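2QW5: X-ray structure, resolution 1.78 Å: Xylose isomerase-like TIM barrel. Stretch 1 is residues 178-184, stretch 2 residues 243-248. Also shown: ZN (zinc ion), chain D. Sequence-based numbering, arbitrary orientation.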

# COMPACT_ATOMS: atom_id res chain seq x y z
N VAL A 178 11.72 13.96 35.55
CA VAL A 178 10.98 13.01 34.71
C VAL A 178 11.96 11.95 34.27
O VAL A 178 12.99 12.26 33.65
CB VAL A 178 10.39 13.71 33.46
CG1 VAL A 178 9.85 12.66 32.44
CG2 VAL A 178 9.36 14.79 33.89
N LYS A 179 11.71 10.70 34.65
CA LYS A 179 12.60 9.61 34.21
C LYS A 179 12.17 9.30 32.79
O LYS A 179 10.97 9.27 32.52
CB LYS A 179 12.44 8.37 35.08
CG LYS A 179 12.83 8.50 36.55
CD LYS A 179 14.29 8.58 36.74
CE LYS A 179 14.60 8.55 38.24
NZ LYS A 179 15.96 9.10 38.47
N LEU A 180 13.13 9.05 31.89
CA LEU A 180 12.82 8.70 30.48
C LEU A 180 12.92 7.18 30.33
O LEU A 180 14.00 6.66 30.50
CB LEU A 180 13.79 9.42 29.53
CG LEU A 180 13.72 10.97 29.48
CD1 LEU A 180 14.93 11.55 28.76
CD2 LEU A 180 12.41 11.45 28.84
N ALA A 181 11.82 6.51 29.99
CA ALA A 181 11.77 5.02 29.87
C ALA A 181 11.55 4.61 28.42
O ALA A 181 10.41 4.57 27.97
CB ALA A 181 10.70 4.45 30.77
N ILE A 182 12.65 4.33 27.70
CA ILE A 182 12.63 3.90 26.30
C ILE A 182 12.11 2.47 26.22
O ILE A 182 12.50 1.62 27.01
CB ILE A 182 14.01 3.97 25.61
CG1 ILE A 182 14.62 5.37 25.67
CG2 ILE A 182 13.89 3.57 24.12
CD1 ILE A 182 16.16 5.45 25.19
N GLU A 183 11.26 2.20 25.23
CA GLU A 183 10.58 0.92 25.12
C GLU A 183 11.08 0.04 23.96
O GLU A 183 11.05 0.48 22.81
CB GLU A 183 9.06 1.18 24.94
CG GLU A 183 8.21 -0.08 25.06
CD GLU A 183 6.73 0.16 24.83
OE1 GLU A 183 6.39 1.24 24.25
OE2 GLU A 183 5.93 -0.75 25.22
N PRO A 184 11.59 -1.18 24.26
CA PRO A 184 11.80 -2.17 23.21
C PRO A 184 10.41 -2.58 22.76
O PRO A 184 9.55 -2.84 23.61
CB PRO A 184 12.49 -3.33 23.92
CG PRO A 184 12.89 -2.81 25.25
CD PRO A 184 11.96 -1.73 25.58
N LEU A 243 16.16 0.87 35.22
CA LEU A 243 14.89 0.15 35.13
C LEU A 243 13.87 1.08 35.70
O LEU A 243 13.51 1.00 36.85
CB LEU A 243 14.94 -1.22 35.81
CG LEU A 243 13.71 -2.16 35.73
CD1 LEU A 243 13.01 -2.16 34.41
CD2 LEU A 243 14.16 -3.57 36.05
N HIS A 244 13.37 1.98 34.84
CA HIS A 244 12.46 3.03 35.26
C HIS A 244 11.00 2.69 35.32
O HIS A 244 10.23 3.42 35.97
CB HIS A 244 12.65 4.26 34.37
CG HIS A 244 14.03 4.83 34.41
ND1 HIS A 244 14.82 4.79 35.54
CD2 HIS A 244 14.71 5.56 33.51
CE1 HIS A 244 15.96 5.42 35.30
NE2 HIS A 244 15.91 5.92 34.08
N TYR A 245 10.57 1.64 34.63
CA TYR A 245 9.13 1.36 34.52
C TYR A 245 8.87 -0.05 34.03
O TYR A 245 9.73 -0.64 33.39
CB TYR A 245 8.54 2.35 33.54
CG TYR A 245 7.03 2.56 33.54
CD1 TYR A 245 6.32 2.89 34.70
CD2 TYR A 245 6.33 2.56 32.34
CE1 TYR A 245 4.93 3.20 34.64
CE2 TYR A 245 4.96 2.85 32.28
CZ TYR A 245 4.27 3.16 33.42
OH TYR A 245 2.93 3.40 33.32
N VAL A 246 7.68 -0.58 34.30
CA VAL A 246 7.31 -1.96 33.95
C VAL A 246 5.83 -1.98 33.56
O VAL A 246 5.01 -1.39 34.27
CB VAL A 246 7.53 -2.95 35.13
CG1 VAL A 246 6.96 -4.34 34.81
CG2 VAL A 246 9.00 -3.10 35.46
N GLN A 247 5.54 -2.64 32.43
CA GLN A 247 4.20 -2.81 31.90
C GLN A 247 3.83 -4.30 31.76
O GLN A 247 4.66 -5.12 31.32
CB GLN A 247 4.06 -2.14 30.56
CG GLN A 247 4.21 -0.68 30.59
CD GLN A 247 4.01 -0.10 29.22
OE1 GLN A 247 4.55 -0.60 28.25
NE2 GLN A 247 3.16 0.92 29.12
N VAL A 248 2.62 -4.65 32.19
CA VAL A 248 2.09 -6.01 32.05
C VAL A 248 1.04 -5.90 30.95
O VAL A 248 0.11 -5.07 31.02
CB VAL A 248 1.55 -6.64 33.36
CG1 VAL A 248 2.76 -6.98 34.27
CG2 VAL A 248 0.53 -5.73 34.05
ZN ZN D . 3.93 -0.90 25.95
O HOH W 1 3.33 -0.98 24.02

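Two strands, 179-182 and 243-248, cross at 53° with their axes 6.8 Å apart at closest approach; no hydrogen bond joins the two stretches, which are held by side-chain packing and a shared zinc ion and bury 244 Å² between them. Leu-243 opens stretch 2 with its CA-to-CB bond pointing away and makes no contact. His-244 gives the largest share of the buried surface, 84 Å², and lies where the CA atoms of the two stretches come nearest, 5.8 Å between CA of His-244 and CA of Ala-181. Its ring (chi1 m) is approached from two directions. Over one face lies the aliphatic part of Lys-179, whose CD sits 4.0 Å from the ring centroid and 17° off the normal, a CH-pi contact; the long methylene chain can cover the ring while NZ is hydrogen-bonded elsewhere in the structure. At the ring edge, near its plane, CD2 of His-244 comes within 3.3 Å of the carbonyl O of Leu-180, a backbone contact made while the CA-to-CB bond of Leu-180 points away. The small methyl of Ala-181 packs against stretch 2: its CB is 4.1 Å from CB of His-244 and also 4.1 Å from CB of Tyr-245. Tyr-245 thus packs through the base of its side chain, while its end leads away and OH is hydrogen-bonded elsewhere. The CA-to-CB bond of Gln-247 points toward stretch 1, and the side chain, extended at chi2 (t), places OE1 2.4 Å from ZN; Glu-183, also extended (chi1 and chi2 t), brings OE2 to 2.1 Å from the same ion. Both residues are buried, and carboxamide and carboxylate each offer zinc an oxygen, while Gln-247 NE2 and Glu-183 OE1 are hydrogen-bonded elsewhere. Glu-183 OE2 and Gln-247 OE1 lie 3.3 Å apart as fellow ligands, bridged by the metal. Water 1, its O 2.0 Å from ZN, also binds.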